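Local coordinates for protein Sec-alkyl sulfatase (Pseudomonas sp., PDB 2YHE) that hydrolyses secondary alkyl sulfates enantioselectively with strict inversion of configuration, giving (S)-alcohols, as a homodimeric zinc enzyme of the metallo-beta-lactamase superfamily, at residues T100-L105 and Q511-L516; N112-L117 and Q126-D131. All coordinates share one frame; numbering follows the deposited sequence.

Interaction 1 of 2, residues T100-L105 and Q511-L516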
ATOM      1  N   THR A 100      23.486  22.852 -16.762  1.00 37.77           N
ATOM      2  CA  THR A 100      22.100  22.384 -16.808  1.00 35.44           C
ATOM      3  C   THR A 100      21.900  20.939 -16.343  1.00 38.02           C
ATOM      4  O   THR A 100      20.804  20.387 -16.486  1.00 40.22           O
ATOM      5  CB  THR A 100      21.547  22.618 -18.205  1.00 31.53           C
ATOM      6  OG1 THR A 100      22.436  22.035 -19.163  1.00 29.00           O
ATOM      7  CG2 THR A 100      21.336  24.082 -18.498  1.00 21.66           C
ATOM      8  N   VAL A 101      22.953  20.314 -15.823  1.00 31.48           N
ATOM      9  CA  VAL A 101      22.884  18.948 -15.326  1.00 31.20           C
ATOM     10  C   VAL A 101      23.739  18.741 -14.096  1.00 36.72           C
ATOM     11  O   VAL A 101      24.924  19.057 -14.111  1.00 36.13           O
ATOM     12  CB  VAL A 101      22.943  17.794 -16.393  1.00 34.56           C
ATOM     13  CG1 VAL A 101      23.523  18.227 -17.727  1.00 33.09           C
ATOM     14  CG2 VAL A 101      23.591  16.512 -15.873  1.00 34.78           C
ATOM     15  N   ASN A 102      23.116  18.235 -13.026  1.00 34.94           N
ATOM     16  CA  ASN A 102      23.771  17.905 -11.780  1.00 35.86           C
ATOM     17  C   ASN A 102      25.007  17.002 -12.058  1.00 42.19           C
ATOM     18  O   ASN A 102      24.896  16.006 -12.783  1.00 40.85           O
ATOM     19  CB  ASN A 102      22.773  17.260 -10.836  1.00 36.67           C
ATOM     20  CG  ASN A 102      23.350  16.789  -9.541  1.00 48.85           C
ATOM     21  OD1 ASN A 102      24.155  15.851  -9.500  1.00 45.59           O
ATOM     22  ND2 ASN A 102      22.889  17.377  -8.456  1.00 33.28           N
ATOM     23  N   PRO A 103      26.200  17.400 -11.530  1.00 40.60           N
ATOM     24  CA  PRO A 103      27.440  16.645 -11.822  1.00 39.81           C
ATOM     25  C   PRO A 103      27.422  15.181 -11.431  1.00 43.03           C
ATOM     26  O   PRO A 103      28.009  14.362 -12.140  1.00 42.36           O
ATOM     27  CB  PRO A 103      28.511  17.399 -11.034  1.00 41.51           C
ATOM     28  CG  PRO A 103      27.935  18.724 -10.750  1.00 46.35           C
ATOM     29  CD  PRO A 103      26.466  18.565 -10.656  1.00 41.49           C
ATOM     30  N   SER A 104      26.765  14.859 -10.292  1.00 39.77           N
ATOM     31  CA  SER A 104      26.631  13.491  -9.800  1.00 38.86           C
ATOM     32  C   SER A 104      25.750  12.693 -10.763  1.00 38.15           C
ATOM     33  O   SER A 104      26.086  11.555 -11.113  1.00 37.33           O
ATOM     34  CB  SER A 104      26.065  13.485  -8.387  1.00 41.91           C
ATOM     35  OG  SER A 104      25.906  12.163  -7.903  1.00 51.03           O
ATOM     36  N   LEU A 105      24.685  13.337 -11.260  1.00 32.66           N
ATOM     37  CA  LEU A 105      23.799  12.734 -12.252  1.00 32.09           C
ATOM     38  C   LEU A 105      24.564  12.494 -13.546  1.00 34.72           C
ATOM     39  O   LEU A 105      24.464  11.399 -14.113  1.00 34.26           O
ATOM     40  CB  LEU A 105      22.522  13.586 -12.482  1.00 31.57           C
ATOM     41  CG  LEU A 105      21.475  13.015 -13.446  1.00 35.01           C
ATOM     42  CD1 LEU A 105      21.090  11.593 -13.081  1.00 35.12           C
ATOM     43  CD2 LEU A 105      20.262  13.856 -13.456  1.00 35.60           C
ATOM     44  N   GLN A 511      18.791  20.952 -11.587  1.00 38.41           N
ATOM     45  CA  GLN A 511      19.404  20.838 -10.270  1.00 37.37           C
ATOM     46  C   GLN A 511      19.485  19.446  -9.707  1.00 42.10           C
ATOM     47  O   GLN A 511      20.469  19.142  -9.023  1.00 43.00           O
ATOM     48  CB  GLN A 511      18.681  21.737  -9.261  1.00 37.66           C
ATOM     49  CG  GLN A 511      18.912  23.216  -9.493  1.00 41.27           C
ATOM     50  CD  GLN A 511      18.224  24.096  -8.483  1.00 57.31           C
ATOM     51  OE1 GLN A 511      17.824  23.679  -7.382  1.00 45.25           O
ATOM     52  NE2 GLN A 511      18.053  25.349  -8.852  1.00 55.92           N
ATOM     53  N   THR A 512      18.446  18.614  -9.942  1.00 36.56           N
ATOM     54  CA  THR A 512      18.327  17.289  -9.356  1.00 33.71           C
ATOM     55  C   THR A 512      19.376  16.263  -9.728  1.00 34.54           C
ATOM     56  O   THR A 512      19.747  16.127 -10.890  1.00 33.09           O
ATOM     57  CB  THR A 512      16.888  16.778  -9.406  1.00 31.25           C
ATOM     58  OG1 THR A 512      16.761  15.689  -8.475  1.00 32.61           O
ATOM     59  CG2 THR A 512      16.459  16.363 -10.818  1.00 24.21           C
ATOM     60  N   GLU A 513      19.809  15.512  -8.717  1.00 29.76           N
ATOM     61  CA  GLU A 513      20.705  14.369  -8.810  1.00 28.95           C
ATOM     62  C   GLU A 513      19.866  13.149  -9.211  1.00 32.56           C
ATOM     63  O   GLU A 513      20.413  12.176  -9.755  1.00 32.85           O
ATOM     64  CB  GLU A 513      21.338  14.118  -7.438  1.00 30.52           C
ATOM     65  CG  GLU A 513      22.314  12.962  -7.376  1.00 33.24           C
ATOM     66  CD  GLU A 513      22.918  12.749  -6.012  1.00 45.58           C
ATOM     67  OE1 GLU A 513      22.263  13.082  -4.998  1.00 48.11           O
ATOM     68  OE2 GLU A 513      24.054  12.231  -5.961  1.00 41.90           O
ATOM     69  N   ASN A 514      18.537  13.194  -8.919  1.00 29.15           N
ATOM     70  CA  ASN A 514      17.639  12.086  -9.241  1.00 29.16           C
ATOM     71  C   ASN A 514      17.257  12.086 -10.717  1.00 33.24           C
ATOM     72  O   ASN A 514      16.682  13.057 -11.227  1.00 34.05           O
ATOM     73  CB  ASN A 514      16.435  12.061  -8.312  1.00 26.22           C
ATOM     74  CG  ASN A 514      15.654  10.782  -8.399  1.00 37.10           C
ATOM     75  OD1 ASN A 514      14.964  10.525  -9.377  1.00 28.63           O
ATOM     76  ND2 ASN A 514      15.707   9.967  -7.366  1.00 28.43           N
ATOM     77  N   ALA A 515      17.630  11.006 -11.408  1.00 28.58           N
ATOM     78  CA  ALA A 515      17.387  10.842 -12.836  1.00 28.31           C
ATOM     79  C   ALA A 515      15.909  10.760 -13.150  1.00 32.38           C
ATOM     80  O   ALA A 515      15.470  11.306 -14.155  1.00 35.38           O
ATOM     81  CB  ALA A 515      18.097   9.607 -13.361  1.00 28.54           C
ATOM     82  N   LEU A 516      15.159  10.079 -12.299  1.00 24.48           N
ATOM     83  CA  LEU A 516      13.740   9.885 -12.451  1.00 23.62           C
ATOM     84  C   LEU A 516      13.019  11.200 -12.263  1.00 31.52           C
ATOM     85  O   LEU A 516      12.184  11.529 -13.091  1.00 33.99           O
ATOM     86  CB  LEU A 516      13.254   8.776 -11.492  1.00 22.53           C
ATOM     87  CG  LEU A 516      13.091   7.371 -12.102  1.00 24.67           C
ATOM     88  CD1 LEU A 516      14.161   7.042 -13.096  1.00 24.27           C
ATOM     89  CD2 LEU A 516      12.979   6.327 -11.053  1.00 24.73           C
TER
HETATM   90  O   HOH W   1      20.181  17.156 -13.127  1.00 17.11           O
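Asn-102 reaches across to the end of helix 495-511 with one half of its amide and caps its own helix with the other. With CG anti to the backbone N (chi1 176°), Asn-102 ND2 donates to Gln-511 O at 3.0 Å, and this acceptor lies close to the plane of the amide. As the N-cap of helix 103-112, Asn-102 turns its OD1 back to accept from Leu-105 N (3.1 Å) and, more weakly, from Ser-104 N. Asparagine suits the place because a single short side chain carries both a donor and an acceptor.

Ser-104 OG donates to Glu-513 OE2 at 2.7 Å, meeting the anti side of the carboxylate. The extended glutamate chain carries that group up to the serine, where Arg-414 forms a salt bridge with the same OE2 and Tyr-416 hydrogen-bonds Ser-104 OG. Leu-105 supplies the apolar part: its CD1 rests against Ala-515 CB at 3.6 Å, the short alanine side chain letting the leucine lie close over the start of helix 515-530. Its other methyl, CD2, packs on the backbone of the turn, 3.5 Å from Thr-512 O.

The turn at 512-514, where Thr-512 OG1 accepts from Asn-514 N in an ST turn, joins helix 495-511 to helix 515-530. The start of helix 103-112 packs against this junction, with Pro-103 touching helix 39-50 and Leu-105 also reaching Arg-518 on helix 515-530.

Interaction 2 of 2, residues N112-L117 and Q126-D131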
ATOM      1  N   ASN A 112      26.254   4.729 -17.410  1.00 32.89           N
ATOM      2  CA  ASN A 112      25.155   4.050 -18.102  1.00 33.64           C
ATOM      3  C   ASN A 112      25.308   4.035 -19.637  1.00 38.65           C
ATOM      4  O   ASN A 112      24.593   3.277 -20.312  1.00 37.05           O
ATOM      5  CB  ASN A 112      23.802   4.605 -17.664  1.00 33.17           C
ATOM      6  CG  ASN A 112      23.351   4.123 -16.323  1.00 43.10           C
ATOM      7  OD1 ASN A 112      23.502   2.956 -15.986  1.00 42.61           O
ATOM      8  ND2 ASN A 112      22.743   5.005 -15.542  1.00 37.52           N
ATOM      9  N   ASN A 113      26.264   4.839 -20.173  1.00 35.35           N
ATOM     10  CA  ASN A 113      26.568   4.874 -21.600  1.00 35.37           C
ATOM     11  C   ASN A 113      27.411   3.676 -22.042  1.00 39.05           C
ATOM     12  O   ASN A 113      27.488   3.376 -23.241  1.00 38.67           O
ATOM     13  CB  ASN A 113      27.217   6.191 -22.014  1.00 35.31           C
ATOM     14  CG  ASN A 113      26.247   7.253 -22.455  1.00 47.10           C
ATOM     15  OD1 ASN A 113      25.030   7.110 -22.339  1.00 43.33           O
ATOM     16  ND2 ASN A 113      26.771   8.344 -22.998  1.00 30.10           N
ATOM     17  N   ILE A 114      28.056   3.006 -21.073  1.00 35.98           N
ATOM     18  CA  ILE A 114      28.881   1.827 -21.329  1.00 36.61           C
ATOM     19  C   ILE A 114      27.937   0.654 -21.620  1.00 41.96           C
ATOM     20  O   ILE A 114      27.307   0.115 -20.703  1.00 43.78           O
ATOM     21  CB  ILE A 114      29.919   1.564 -20.185  1.00 39.22           C
ATOM     22  CG1 ILE A 114      30.887   2.780 -20.025  1.00 37.62           C
ATOM     23  CG2 ILE A 114      30.704   0.238 -20.419  1.00 39.94           C
ATOM     24  CD1 ILE A 114      31.405   3.021 -18.588  1.00 37.91           C
ATOM     25  N   ALA A 115      27.796   0.322 -22.917  1.00 36.30           N
ATOM     26  CA  ALA A 115      26.897  -0.725 -23.423  1.00 34.48           C
ATOM     27  C   ALA A 115      27.629  -1.759 -24.259  1.00 38.24           C
ATOM     28  O   ALA A 115      28.731  -1.481 -24.763  1.00 39.09           O
ATOM     29  CB  ALA A 115      25.780  -0.094 -24.249  1.00 34.55           C
ATOM     30  N   GLY A 116      27.012  -2.936 -24.403  1.00 33.19           N
ATOM     31  CA  GLY A 116      27.529  -4.033 -25.213  1.00 32.59           C
ATOM     32  C   GLY A 116      27.463  -5.413 -24.600  1.00 37.32           C
ATOM     33  O   GLY A 116      26.623  -5.683 -23.730  1.00 38.68           O
ATOM     34  N   LEU A 117      28.342  -6.308 -25.091  1.00 32.26           N
ATOM     35  CA  LEU A 117      28.483  -7.697 -24.650  1.00 31.67           C
ATOM     36  C   LEU A 117      29.647  -7.783 -23.666  1.00 36.56           C
ATOM     37  O   LEU A 117      30.732  -7.267 -23.946  1.00 36.01           O
ATOM     38  CB  LEU A 117      28.720  -8.640 -25.845  1.00 31.13           C
ATOM     39  CG  LEU A 117      28.907 -10.138 -25.553  1.00 35.02           C
ATOM     40  CD1 LEU A 117      27.639 -10.766 -25.002  1.00 35.02           C
ATOM     41  CD2 LEU A 117      29.321 -10.885 -26.810  1.00 37.38           C
ATOM     42  N   GLN A 126      26.906 -11.136 -20.067  1.00 37.57           N
ATOM     43  CA  GLN A 126      25.838 -10.146 -19.909  1.00 38.40           C
ATOM     44  C   GLN A 126      25.788  -9.160 -21.074  1.00 45.03           C
ATOM     45  O   GLN A 126      26.835  -8.635 -21.486  1.00 47.38           O
ATOM     46  CB  GLN A 126      25.960  -9.372 -18.591  1.00 39.30           C
ATOM     47  CG  GLN A 126      25.410 -10.141 -17.400  1.00 48.90           C
ATOM     48  CD  GLN A 126      25.311  -9.303 -16.166  1.00 49.26           C
ATOM     49  OE1 GLN A 126      26.198  -8.489 -15.852  1.00 44.04           O
ATOM     50  NE2 GLN A 126      24.226  -9.505 -15.434  1.00 38.12           N
ATOM     51  N   VAL A 127      24.573  -8.901 -21.591  1.00 38.20           N
ATOM     52  CA  VAL A 127      24.341  -7.875 -22.603  1.00 36.42           C
ATOM     53  C   VAL A 127      23.735  -6.709 -21.833  1.00 38.14           C
ATOM     54  O   VAL A 127      22.647  -6.832 -21.273  1.00 37.09           O
ATOM     55  CB  VAL A 127      23.451  -8.298 -23.800  1.00 40.14           C
ATOM     56  CG1 VAL A 127      23.382  -7.172 -24.842  1.00 38.84           C
ATOM     57  CG2 VAL A 127      23.959  -9.594 -24.442  1.00 40.34           C
ATOM     58  N   ARG A 128      24.462  -5.596 -21.762  1.00 34.10           N
ATOM     59  CA  ARG A 128      24.013  -4.419 -21.039  1.00 34.13           C
ATOM     60  C   ARG A 128      23.897  -3.213 -21.960  1.00 41.83           C
ATOM     61  O   ARG A 128      24.631  -3.136 -22.939  1.00 45.21           O
ATOM     62  CB  ARG A 128      24.996  -4.102 -19.919  1.00 33.53           C
ATOM     63  CG  ARG A 128      25.488  -5.313 -19.108  1.00 35.19           C
ATOM     64  CD  ARG A 128      25.930  -4.897 -17.720  1.00 40.27           C
ATOM     65  NE  ARG A 128      26.627  -3.606 -17.720  1.00 33.91           N
ATOM     66  CZ  ARG A 128      27.930  -3.444 -17.543  1.00 31.58           C
ATOM     67  NH1 ARG A 128      28.712  -4.490 -17.313  1.00 13.44           N
ATOM     68  NH2 ARG A 128      28.458  -2.235 -17.560  1.00 20.99           N
ATOM     69  N   GLY A 129      22.985  -2.294 -21.639  1.00 37.53           N
ATOM     70  CA  GLY A 129      22.767  -1.046 -22.363  1.00 37.00           C
ATOM     71  C   GLY A 129      22.153  -1.157 -23.732  1.00 42.77           C
ATOM     72  O   GLY A 129      22.362  -0.282 -24.568  1.00 45.30           O
ATOM     73  N   LEU A 130      21.396  -2.219 -23.982  1.00 39.01           N
ATOM     74  CA  LEU A 130      20.695  -2.437 -25.265  1.00 37.85           C
ATOM     75  C   LEU A 130      19.193  -2.447 -24.992  1.00 38.44           C
ATOM     76  O   LEU A 130      18.378  -2.688 -25.889  1.00 35.80           O
ATOM     77  CB  LEU A 130      21.131  -3.775 -25.891  1.00 37.37           C
ATOM     78  CG  LEU A 130      22.277  -3.712 -26.899  1.00 40.55           C
ATOM     79  CD1 LEU A 130      23.630  -3.629 -26.207  1.00 39.78           C
ATOM     80  CD2 LEU A 130      22.255  -4.922 -27.783  1.00 40.39           C
ATOM     81  N   ASP A 131      18.846  -2.131 -23.735  1.00 33.67           N
ATOM     82  CA  ASP A 131      17.503  -2.140 -23.187  1.00 32.58           C
ATOM     83  C   ASP A 131      17.585  -1.516 -21.779  1.00 36.97           C
ATOM     84  O   ASP A 131      18.697  -1.496 -21.213  1.00 37.22           O
ATOM     85  CB  ASP A 131      17.102  -3.620 -23.054  1.00 33.39           C
ATOM     86  CG  ASP A 131      15.706  -3.907 -22.582  1.00 37.98           C
ATOM     87  OD1 ASP A 131      14.801  -3.985 -23.430  1.00 35.07           O
ATOM     88  OD2 ASP A 131      15.522  -4.095 -21.368  1.00 46.05           O
TER
HETATM   89  O   HOH W   2      26.813   0.479 -18.040  1.00 27.70           O
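Gly-116 and Arg-128 form an antiparallel hydrogen-bonded pair at the open end of the hairpin of strands 116-119 and 124-128. Gly-116 N donates to Arg-128 O at 2.8 Å in a nearly straight bond (173°); Arg-128 N returns a bond to Gly-116 O at 2.9 Å. The same Gly-116 O receives a CA-H...O contact from Val-127 CA at 3.4 Å.

Apolar contact follows at the next, non-hydrogen-bonded pair. Leu-117, whose CG stands anti to the backbone N (chi1 179°), brings CD1 to within 3.9 Å of Val-127 CG2, the two side chains meeting at a slant. Both branched residues face helix 153-164.

Both glycines answer to their backbones. Gly-116 adopts angles at which a CB would press on the preceding carbonyl oxygen, while Gly-129 has positive phi and turns the place where a CB would stand straight at Ala-115. Side chains pack against the backbone here: Leu-130 CD1 approaches Gly-116 N at 3.9 Å, and Ala-115 CB lies 3.4 Å from Gly-129 O.

The long arginine chain bends at chi3, and a water at the edge of its guanidinium, in plane, bridges NH2 to Ile-114 O. NH2 also donates to Ala-63 O, and Phe-118 makes a cation-pi contact with the group. The charge of this buried guanidinium is thus probably eased by carbonyl, water and ring together.

Overall arrangement
Helix 103-112, which starts in interaction 1, runs directly to strand 116-119 of interaction 2. The centres are 21 Å apart and the nearest atoms about 7 Å, without touching. Interaction 2 is local, pairing neighbouring strands of the eight-stranded mixed sheet of the metallo-beta-lactamase fold. Interaction 1 is long-range: 405 residues lie between its segments, and 511-516 lies in the alkyl sulfatase dimerisation region. It holds the start of helix 103-112 to that helical region, and the chain then passes into the strands that interaction 2 pairs. Between side chains, Asn-514 is about 6 Å from sulfate-binding Tyr-417 and Asn-318, and Arg-128 about 8 Å from the zinc ligand His-355; both lie near the active site, probably in its surroundings rather than in it.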